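Local atomic coordinates of glucuronan lyase A (Trichoderma reesei, PDB entry 2ZZJ), a protein that acts as an endo-type beta-1,4-glucuronan lyase, probably cleaving the polysaccharide within its chain, and binds a calcium ion. Residues Y70-R75 with V219-V224; V30-T35 with G149-V154; S36-T41 with S54-N59. One frame throughout, in Å; residues are numbered along the deposited sequence.

Overall arrangement
From the N terminus, the loop at 30-35 comes first. It leads straight into strand 37-43, which contact 3 (36-41 with 54-59) joins to strand 53-63 after a short excursion of the chain, linking the two sheets of the sandwich. Strand 66-76 then supplies 70-75, segment 149-154 returns to close contact 2 against 30-35, and 219-224 closes contact 1 by pairing with 70-75. Contact 3 is thus nested inside the loop of contact 2 and finished before contact 1 opens, whereas contacts 1 and 2 cross. In one sheet, strands 152-160, 66-76, 216-227 and 37-43 are successive neighbours, and K33, S36 and D222 from the three contacts share one calcium ion.

Contact 1 (Y70-R75 with V219-V224); sequences YGFAFR and VWYDEV. With CA (calcium ion), chain B.
R75 and W220 lie side by side and point the same way on one face of the antiparallel strand pair. The arginine chain is extended, with CG anti to the backbone N (chi1 -180°), and its NH1 sits over one face of the indole, near the rim, 3.6 Å from W220 CZ3. The guanidinium stands almost upright on the ring, the planes 89° apart, and the cation-pi attraction is at most weak; NH1 also hydrogen-bonds a citrate, probably from the crystallisation liquor. An alanine in place of W220 would probably leave R75 NH1 without the aromatic face beneath it and its end freer to turn.

On the other face of the sheet, F74 CB meets Y221 CE1 obliquely at 4.0 Å, and F72 CD1 comes to the edge of the tyrosine ring, 4.2 Å from Y221 CD1. The Y221 hydroxyl is hydrogen-bonded to the main-chain oxygen of I89 on strand 86-95. Two pairs of backbone bonds join A73 to D222 and R75 to W220, including A73 N to D222 O at 2.9 Å.

D222, on the R75 face, turns its carboxylate away from 70-75 and grips calcium with OD1 at 2.4 Å and OD2 at 2.6 Å. E223, with a positive phi, and V224 form a G1 beta bulge against the neighbouring strand 2-6. The whole is a jelly-roll sheet whose bulged strand supplies D222 to the calcium site.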
loop_
_atom_site.group_PDB
_atom_site.type_symbol
_atom_site.label_atom_id
_atom_site.label_comp_id
_atom_site.label_asym_id
_atom_site.label_seq_id
_atom_site.Cartn_x
_atom_site.Cartn_y
_atom_site.Cartn_z
ATOM N N TYR A 70 -8.486 6.837 -3.222
ATOM C CA TYR A 70 -7.488 5.985 -3.886
ATOM C C TYR A 70 -8.178 4.665 -4.224
ATOM O O TYR A 70 -8.940 4.147 -3.410
ATOM C CB TYR A 70 -6.337 5.675 -2.914
ATOM C CG TYR A 70 -5.724 6.948 -2.374
ATOM C CD1 TYR A 70 -4.636 7.563 -3.031
ATOM C CD2 TYR A 70 -6.274 7.587 -1.263
ATOM C CE1 TYR A 70 -4.098 8.786 -2.541
ATOM C CE2 TYR A 70 -5.741 8.801 -0.791
ATOM C CZ TYR A 70 -4.654 9.359 -1.427
ATOM O OH TYR A 70 -4.138 10.541 -0.962
ATOM N N GLY A 71 -7.891 4.106 -5.392
ATOM C CA GLY A 71 -8.481 2.824 -5.786
ATOM C C GLY A 71 -7.394 1.994 -6.465
ATOM O O GLY A 71 -6.523 2.544 -7.172
ATOM N N PHE A 72 -7.427 0.687 -6.274
ATOM C CA PHE A 72 -6.582 -0.221 -7.082
ATOM C C PHE A 72 -7.157 -1.602 -7.067
ATOM O O PHE A 72 -7.946 -1.955 -6.151
ATOM C CB PHE A 72 -5.132 -0.252 -6.636
ATOM C CG PHE A 72 -4.933 -0.715 -5.207
ATOM C CD1 PHE A 72 -4.532 -2.019 -4.947
ATOM C CD2 PHE A 72 -5.143 0.167 -4.139
ATOM C CE1 PHE A 72 -4.328 -2.466 -3.607
ATOM C CE2 PHE A 72 -4.956 -0.257 -2.812
ATOM C CZ PHE A 72 -4.555 -1.571 -2.549
ATOM N N ALA A 73 -6.807 -2.370 -8.099
ATOM C CA ALA A 73 -7.144 -3.781 -8.058
ATOM C C ALA A 73 -5.875 -4.574 -7.785
ATOM O O ALA A 73 -4.796 -4.201 -8.251
ATOM C CB ALA A 73 -7.773 -4.220 -9.379
ATOM N N PHE A 74 -5.989 -5.665 -7.048
ATOM C CA PHE A 74 -4.840 -6.570 -6.825
ATOM C C PHE A 74 -5.287 -8.025 -6.784
ATOM O O PHE A 74 -6.464 -8.309 -6.571
ATOM C CB PHE A 74 -4.053 -6.208 -5.552
ATOM C CG PHE A 74 -4.696 -6.713 -4.282
ATOM C CD1 PHE A 74 -4.312 -7.933 -3.732
ATOM C CD2 PHE A 74 -5.744 -5.983 -3.683
ATOM C CE1 PHE A 74 -4.932 -8.430 -2.544
ATOM C CE2 PHE A 74 -6.390 -6.474 -2.492
ATOM C CZ PHE A 74 -5.971 -7.689 -1.948
ATOM N N ARG A 75 -4.328 -8.925 -6.978
ATOM C CA ARG A 75 -4.601 -10.339 -7.080
ATOM C C ARG A 75 -3.401 -11.090 -6.530
ATOM O O ARG A 75 -2.266 -10.854 -6.949
ATOM C CB ARG A 75 -4.799 -10.701 -8.549
ATOM C CG ARG A 75 -5.097 -12.187 -8.779
ATOM C CD ARG A 75 -5.037 -12.455 -10.266
ATOM N NE ARG A 75 -5.428 -13.824 -10.603
ATOM C CZ ARG A 75 -4.586 -14.850 -10.626
ATOM N NH1 ARG A 75 -3.325 -14.680 -10.308
ATOM N NH2 ARG A 75 -5.015 -16.062 -10.980
ATOM N N VAL A 219 2.185 -11.074 -6.898
ATOM C CA VAL A 219 0.958 -10.278 -6.733
ATOM C C VAL A 219 0.812 -9.432 -8.008
ATOM O O VAL A 219 1.821 -8.874 -8.486
ATOM C CB VAL A 219 1.006 -9.358 -5.493
ATOM C CG1 VAL A 219 -0.367 -8.562 -5.385
ATOM C CG2 VAL A 219 1.277 -10.175 -4.204
ATOM N N TRP A 220 -0.393 -9.378 -8.572
ATOM C CA TRP A 220 -0.692 -8.584 -9.761
ATOM C C TRP A 220 -1.468 -7.328 -9.345
ATOM O O TRP A 220 -2.163 -7.353 -8.311
ATOM C CB TRP A 220 -1.536 -9.381 -10.743
ATOM C CG TRP A 220 -0.810 -10.506 -11.420
ATOM C CD1 TRP A 220 -0.370 -10.543 -12.724
ATOM C CD2 TRP A 220 -0.414 -11.737 -10.834
ATOM N NE1 TRP A 220 0.256 -11.765 -12.990
ATOM C CE2 TRP A 220 0.237 -12.503 -11.839
ATOM C CE3 TRP A 220 -0.547 -12.280 -9.555
ATOM C CZ2 TRP A 220 0.761 -13.762 -11.586
ATOM C CZ3 TRP A 220 -0.044 -13.569 -9.320
ATOM C CH2 TRP A 220 0.601 -14.281 -10.323
ATOM N N TYR A 221 -1.344 -6.251 -10.135
ATOM C CA TYR A 221 -2.045 -5.001 -9.880
ATOM C C TYR A 221 -2.615 -4.458 -11.168
ATOM O O TYR A 221 -2.063 -4.702 -12.257
ATOM C CB TYR A 221 -1.074 -3.949 -9.338
ATOM C CG TYR A 221 -0.579 -4.244 -7.955
ATOM C CD1 TYR A 221 -1.217 -3.674 -6.844
ATOM C CD2 TYR A 221 0.493 -5.088 -7.746
ATOM C CE1 TYR A 221 -0.758 -3.944 -5.516
ATOM C CE2 TYR A 221 0.956 -5.383 -6.428
ATOM C CZ TYR A 221 0.332 -4.791 -5.348
ATOM O OH TYR A 221 0.849 -5.057 -4.101
ATOM N N ASP A 222 -3.655 -3.660 -11.044
ATOM C CA ASP A 222 -4.246 -3.005 -12.209
ATOM C C ASP A 222 -5.134 -1.855 -11.756
ATOM O O ASP A 222 -5.515 -1.786 -10.586
ATOM C CB ASP A 222 -5.074 -4.049 -12.968
ATOM C CG ASP A 222 -5.309 -3.676 -14.441
ATOM O OD1 ASP A 222 -4.913 -2.559 -14.882
ATOM O OD2 ASP A 222 -5.903 -4.518 -15.129
ATOM N N GLU A 223 -5.508 -0.992 -12.709
ATOM C CA GLU A 223 -6.561 -0.046 -12.526
ATOM C C GLU A 223 -6.354 0.793 -11.235
ATOM O O GLU A 223 -7.190 0.768 -10.328
ATOM C CB GLU A 223 -7.924 -0.810 -12.529
ATOM C CG GLU A 223 -9.134 0.022 -12.843
ATOM C CD GLU A 223 -9.189 0.544 -14.308
ATOM O OE1 GLU A 223 -10.194 1.238 -14.570
ATOM O OE2 GLU A 223 -8.266 0.305 -15.148
ATOM N N VAL A 224 -5.234 1.511 -11.170
ATOM C CA VAL A 224 -4.912 2.347 -10.010
ATOM C C VAL A 224 -5.309 3.780 -10.319
ATOM O O VAL A 224 -5.088 4.255 -11.455
ATOM C CB VAL A 224 -3.388 2.302 -9.673
ATOM C CG1 VAL A 224 -3.100 3.034 -8.333
ATOM C CG2 VAL A 224 -2.870 0.837 -9.596
HETATM CA CA CA B . -5.487 -3.021 -17.212
HETATM O O HOH W 1 -7.155 -1.299 -16.972
HETATM O O HOH W 2 -4.952 -2.329 -19.538
#

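Contact 2 (V30-T35 with G149-V154); sequences VVFKGT and GAWHRV. With CA (calcium ion), chain B.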
loop_
_atom_site.group_PDB
_atom_site.type_symbol
_atom_site.label_atom_id
_atom_site.label_comp_id
_atom_site.label_asym_id
_atom_site.label_seq_id
_atom_site.Cartn_x
_atom_site.Cartn_y
_atom_site.Cartn_z
ATOM N N VAL A 30 -2.914 -12.191 -17.170
ATOM C CA VAL A 30 -3.624 -12.093 -15.897
ATOM C C VAL A 30 -3.902 -10.603 -15.759
ATOM O O VAL A 30 -3.000 -9.835 -15.459
ATOM C CB VAL A 30 -2.755 -12.600 -14.715
ATOM C CG1 VAL A 30 -3.499 -12.434 -13.381
ATOM C CG2 VAL A 30 -2.324 -14.089 -14.931
ATOM N N VAL A 31 -5.133 -10.214 -16.059
ATOM C CA VAL A 31 -5.490 -8.803 -16.241
ATOM C C VAL A 31 -6.852 -8.542 -15.612
ATOM O O VAL A 31 -7.752 -9.363 -15.737
ATOM C CB VAL A 31 -5.504 -8.429 -17.752
ATOM C CG1 VAL A 31 -6.178 -7.092 -17.983
ATOM C CG2 VAL A 31 -4.084 -8.413 -18.308
ATOM N N PHE A 32 -7.019 -7.399 -14.932
ATOM C CA PHE A 32 -8.318 -7.067 -14.400
ATOM C C PHE A 32 -9.235 -6.377 -15.444
ATOM O O PHE A 32 -10.409 -6.725 -15.575
ATOM C CB PHE A 32 -8.192 -6.201 -13.126
ATOM C CG PHE A 32 -9.516 -5.738 -12.581
ATOM C CD1 PHE A 32 -10.433 -6.666 -12.060
ATOM C CD2 PHE A 32 -9.850 -4.381 -12.599
ATOM C CE1 PHE A 32 -11.683 -6.258 -11.573
ATOM C CE2 PHE A 32 -11.107 -3.945 -12.101
ATOM C CZ PHE A 32 -12.031 -4.897 -11.594
ATOM N N LYS A 33 -8.700 -5.412 -16.169
ATOM C CA LYS A 33 -9.476 -4.651 -17.161
ATOM C C LYS A 33 -8.536 -4.348 -18.314
ATOM O O LYS A 33 -7.328 -4.160 -18.092
ATOM C CB LYS A 33 -10.011 -3.358 -16.522
ATOM C CG LYS A 33 -11.050 -2.615 -17.340
ATOM C CD LYS A 33 -11.473 -1.262 -16.703
ATOM C CE LYS A 33 -12.117 -1.428 -15.307
ATOM N NZ LYS A 33 -12.660 -0.136 -14.687
ATOM N N GLY A 34 -9.066 -4.286 -19.543
ATOM C CA GLY A 34 -8.204 -3.994 -20.694
ATOM C C GLY A 34 -7.292 -5.163 -21.007
ATOM O O GLY A 34 -7.651 -6.303 -20.765
ATOM N N THR A 35 -6.097 -4.895 -21.515
ATOM C CA THR A 35 -5.233 -5.974 -22.004
ATOM C C THR A 35 -3.888 -6.009 -21.299
ATOM O O THR A 35 -2.959 -6.694 -21.740
ATOM C CB THR A 35 -4.970 -5.811 -23.535
ATOM O OG1 THR A 35 -4.334 -4.550 -23.774
ATOM C CG2 THR A 35 -6.265 -5.834 -24.298
ATOM N N GLY A 149 -5.917 -15.998 -5.990
ATOM C CA GLY A 149 -6.242 -16.265 -7.388
ATOM C C GLY A 149 -7.442 -15.527 -7.951
ATOM O O GLY A 149 -7.905 -15.866 -9.055
ATOM N N ALA A 150 -7.882 -14.478 -7.248
ATOM C CA ALA A 150 -9.008 -13.657 -7.661
ATOM C C ALA A 150 -8.665 -12.164 -7.572
ATOM O O ALA A 150 -8.064 -11.737 -6.585
ATOM C CB ALA A 150 -10.213 -13.955 -6.750
ATOM N N TRP A 151 -9.118 -11.377 -8.548
ATOM C CA TRP A 151 -8.942 -9.905 -8.484
ATOM C C TRP A 151 -9.808 -9.310 -7.390
ATOM O O TRP A 151 -11.053 -9.516 -7.367
ATOM C CB TRP A 151 -9.291 -9.244 -9.813
ATOM C CG TRP A 151 -8.224 -9.443 -10.842
ATOM C CD1 TRP A 151 -8.199 -10.365 -11.864
ATOM C CD2 TRP A 151 -7.012 -8.716 -10.918
ATOM N NE1 TRP A 151 -7.039 -10.226 -12.585
ATOM C CE2 TRP A 151 -6.291 -9.214 -12.025
ATOM C CE3 TRP A 151 -6.449 -7.683 -10.143
ATOM C CZ2 TRP A 151 -5.037 -8.711 -12.384
ATOM C CZ3 TRP A 151 -5.220 -7.181 -10.500
ATOM C CH2 TRP A 151 -4.519 -7.699 -11.617
ATOM N N HIS A 152 -9.179 -8.566 -6.495
ATOM C CA HIS A 152 -9.876 -7.794 -5.465
ATOM C C HIS A 152 -9.718 -6.304 -5.720
ATOM O O HIS A 152 -8.777 -5.908 -6.360
ATOM C CB HIS A 152 -9.320 -8.144 -4.094
ATOM C CG HIS A 152 -9.507 -9.590 -3.755
ATOM N ND1 HIS A 152 -10.759 -10.158 -3.591
ATOM C CD2 HIS A 152 -8.607 -10.584 -3.560
ATOM C CE1 HIS A 152 -10.616 -11.445 -3.316
ATOM N NE2 HIS A 152 -9.321 -11.727 -3.264
ATOM N N ARG A 153 -10.668 -5.508 -5.239
ATOM C CA ARG A 153 -10.733 -4.116 -5.563
ATOM C C ARG A 153 -10.850 -3.343 -4.279
ATOM O O ARG A 153 -11.777 -3.578 -3.479
ATOM C CB ARG A 153 -11.959 -3.818 -6.470
ATOM C CG ARG A 153 -11.909 -4.495 -7.863
ATOM C CD ARG A 153 -12.482 -5.932 -7.865
ATOM N NE ARG A 153 -13.894 -5.995 -7.470
ATOM C CZ ARG A 153 -14.476 -7.097 -6.973
ATOM N NH1 ARG A 153 -13.766 -8.223 -6.799
ATOM N NH2 ARG A 153 -15.761 -7.074 -6.629
ATOM N N VAL A 154 -9.932 -2.391 -4.097
ATOM C CA VAL A 154 -9.788 -1.660 -2.839
ATOM C C VAL A 154 -10.027 -0.193 -3.151
ATOM O O VAL A 154 -9.486 0.332 -4.149
ATOM C CB VAL A 154 -8.358 -1.818 -2.222
ATOM C CG1 VAL A 154 -8.178 -0.910 -0.991
ATOM C CG2 VAL A 154 -8.064 -3.283 -1.853
HETATM CA CA CA B . -5.487 -3.021 -17.212
HETATM O O HOH W 3 -7.053 -12.476 -14.466
HETATM O O HOH W 2 -4.952 -2.329 -19.538
HETATM O O HOH W 1 -7.155 -1.299 -16.972
#
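F32 places CG anti to the backbone N (chi1 176°), while W151 turns its CG beside its own backbone N, anti to the carbonyl carbon (chi1 -76°). F32 CB itself sits over the centre of the six-membered ring of W151, 3.7 Å from its centroid, a CH-pi contact. Beyond it, F32 CD1 approaches W151 CB at 3.6 Å, and the phenyl and the five-membered ring are inclined at 50° to each other, an oblique pair.

The far end of the phenyl meets R153, whose chain is bent at chi2 and chi3 and crosses the F32 side chain at about a right angle, F32 CZ lying 3.8 Å from R153 CG. R153 NH1 also donates to W151 O at 3.1 Å, with the oxygen in the guanidinium plane, while NE makes a salt bridge to D236.

At the indole rim V30 contributes its carbonyl oxygen at the edge and CG1, 4.1 Å from W151 CZ2. W151 NE1 donates to a water at 2.9 Å, which also takes a weak bond from V31 N.

K33 O, next along the loop, binds calcium at 2.3 Å, and F32 N gives a weak hydrogen bond to D222, another ligand. The chemistry is thus divided: a mainly apolar aromatic contact, bordered by water and charge, joins the loop to segment 149-154, which runs into strand 152-160, and the same loop delivers a main-chain ligand to the metal.

Contact 3 (S36-T41 with S54-N59); sequences SALKMT and SEVDHN. With CA (calcium ion), chain B.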
loop_
_atom_site.group_PDB
_atom_site.type_symbol
_atom_site.label_atom_id
_atom_site.label_comp_id
_atom_site.label_asym_id
_atom_site.label_seq_id
_atom_site.Cartn_x
_atom_site.Cartn_y
_atom_site.Cartn_z
ATOM N N SER A 36 -3.760 -5.264 -20.201
ATOM C CA SER A 36 -2.487 -5.161 -19.529
ATOM C C SER A 36 -2.697 -5.108 -18.029
ATOM O O SER A 36 -3.691 -4.540 -17.564
ATOM C CB SER A 36 -1.789 -3.883 -19.967
ATOM O OG SER A 36 -0.425 -3.948 -19.608
ATOM N N ALA A 37 -1.772 -5.703 -17.289
ATOM C CA ALA A 37 -1.689 -5.461 -15.835
ATOM C C ALA A 37 -0.220 -5.513 -15.418
ATOM O O ALA A 37 0.640 -5.839 -16.242
ATOM C CB ALA A 37 -2.510 -6.480 -15.093
ATOM N N LEU A 38 0.069 -5.243 -14.146
ATOM C CA LEU A 38 1.430 -5.319 -13.645
ATOM C C LEU A 38 1.579 -6.520 -12.766
ATOM O O LEU A 38 0.681 -6.800 -11.981
ATOM C CB LEU A 38 1.787 -4.070 -12.849
ATOM C CG LEU A 38 1.822 -2.781 -13.674
ATOM C CD1 LEU A 38 2.061 -1.554 -12.778
ATOM C CD2 LEU A 38 2.905 -2.848 -14.774
ATOM N N LYS A 39 2.695 -7.235 -12.914
ATOM C CA LYS A 39 3.016 -8.378 -12.052
ATOM C C LYS A 39 4.224 -8.012 -11.197
ATOM O O LYS A 39 5.265 -7.613 -11.731
ATOM C CB LYS A 39 3.327 -9.621 -12.888
ATOM C CG LYS A 39 3.651 -10.849 -12.035
ATOM C CD LYS A 39 3.881 -12.097 -12.885
ATOM C CE LYS A 39 5.107 -11.920 -13.784
ATOM N NZ LYS A 39 5.533 -13.299 -14.256
ATOM N N MET A 40 4.090 -8.118 -9.874
ATOM C CA MET A 40 5.195 -7.866 -8.951
ATOM C C MET A 40 5.596 -9.201 -8.339
ATOM O O MET A 40 4.726 -9.966 -7.901
ATOM C CB MET A 40 4.780 -6.927 -7.805
ATOM C CG MET A 40 4.749 -5.427 -8.160
ATOM S SD MET A 40 3.682 -5.085 -9.535
ATOM C CE MET A 40 3.420 -3.331 -9.248
ATOM N N THR A 41 6.893 -9.488 -8.317
ATOM C CA THR A 41 7.390 -10.708 -7.630
ATOM C C THR A 41 8.524 -10.383 -6.675
ATOM O O THR A 41 9.268 -9.377 -6.861
ATOM C CB THR A 41 7.809 -11.839 -8.619
ATOM O OG1 THR A 41 9.139 -11.602 -9.113
ATOM C CG2 THR A 41 6.824 -11.944 -9.766
ATOM N N SER A 54 9.076 -4.687 -4.227
ATOM C CA SER A 54 8.832 -4.645 -5.683
ATOM C C SER A 54 7.614 -3.727 -5.874
ATOM O O SER A 54 6.480 -4.167 -5.701
ATOM C CB SER A 54 8.561 -6.031 -6.253
ATOM O OG SER A 54 9.732 -6.817 -6.328
ATOM N N GLU A 55 7.847 -2.452 -6.190
ATOM C CA GLU A 55 6.802 -1.419 -6.106
ATOM C C GLU A 55 6.885 -0.446 -7.292
ATOM O O GLU A 55 7.942 -0.339 -7.956
ATOM C CB GLU A 55 6.952 -0.584 -4.809
ATOM C CG GLU A 55 6.589 -1.325 -3.495
ATOM C CD GLU A 55 6.939 -0.528 -2.250
ATOM O OE1 GLU A 55 7.990 0.180 -2.252
ATOM O OE2 GLU A 55 6.163 -0.592 -1.267
ATOM N N VAL A 56 5.766 0.225 -7.559
ATOM C CA VAL A 56 5.758 1.369 -8.459
ATOM C C VAL A 56 5.266 2.562 -7.672
ATOM O O VAL A 56 4.406 2.419 -6.793
ATOM C CB VAL A 56 4.909 1.136 -9.698
ATOM C CG1 VAL A 56 5.583 0.061 -10.573
ATOM C CG2 VAL A 56 3.435 0.691 -9.292
ATOM N N ASP A 57 5.855 3.742 -7.940
ATOM C CA ASP A 57 5.633 4.910 -7.073
ATOM C C ASP A 57 4.869 5.973 -7.836
ATOM O O ASP A 57 5.203 6.278 -9.003
ATOM C CB ASP A 57 6.939 5.591 -6.616
ATOM C CG ASP A 57 7.833 4.709 -5.753
ATOM O OD1 ASP A 57 7.439 3.568 -5.433
ATOM O OD2 ASP A 57 8.987 5.176 -5.453
ATOM N N HIS A 58 3.859 6.529 -7.180
ATOM C CA HIS A 58 3.212 7.757 -7.629
ATOM C C HIS A 58 3.588 8.801 -6.598
ATOM O O HIS A 58 3.075 8.785 -5.495
ATOM C CB HIS A 58 1.693 7.603 -7.668
ATOM C CG HIS A 58 0.961 8.876 -7.965
ATOM N ND1 HIS A 58 1.047 9.512 -9.190
ATOM C CD2 HIS A 58 0.112 9.616 -7.216
ATOM C CE1 HIS A 58 0.291 10.597 -9.177
ATOM N NE2 HIS A 58 -0.280 10.689 -7.991
ATOM N N ASN A 59 4.503 9.697 -6.953
ATOM C CA ASN A 59 5.050 10.621 -5.939
ATOM C C ASN A 59 4.058 11.512 -5.222
ATOM O O ASN A 59 4.187 11.763 -4.020
ATOM C CB ASN A 59 6.196 11.443 -6.552
ATOM C CG ASN A 59 7.431 10.609 -6.787
ATOM O OD1 ASN A 59 7.653 9.615 -6.087
ATOM N ND2 ASN A 59 8.236 10.985 -7.794
HETATM CA CA CA B . -5.487 -3.021 -17.212
HETATM O O HOH W 2 -4.952 -2.329 -19.538
HETATM O O HOH W 1 -7.155 -1.299 -16.972
#
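The side-chain hydroxyl of S54 donates to the main-chain carbonyl of T41, a polar bond between two strands that belong to different sheets. S54 OG lies beside its own backbone N, anti to the carbonyl carbon (chi1 -74°), and reaches T41 O at 2.7 Å, tilted 33° from the carbonyl plane. Both residues are buried. The T41 side chain points away from 54-59, and its OG1 bonds T23 of the neighbouring strand 23-27.

Next to this bond M40 reaches across. Its CG touches S54 O at 3.3 Å and its CB faces S54 CB at 4.2 Å; the chain bends at chi2, which sets SD, and its terminal CE lies against V56. There M40 CE meets V56 CG2 at 4.0 Å, the two side chains crossing at about a right angle. L38 adds a looser touch to the same V56 methyl, L38 CD1 lying 4.4 Å from V56 CG2. V24, V197 and W13 also border V56, while Y221 packs against M40, so the contact runs on into the wider apolar interior.

The segment axes come no closer than 6.9 Å, at 136° between their directions, too far apart for strand pairing. At the start of the first segment S36 O binds calcium at 2.4 Å. Facing strands meeting through inward side chains are the hallmark of a beta sandwich, here the jelly roll, with S36, just ahead of strand 37-43, giving one ligand of the calcium site.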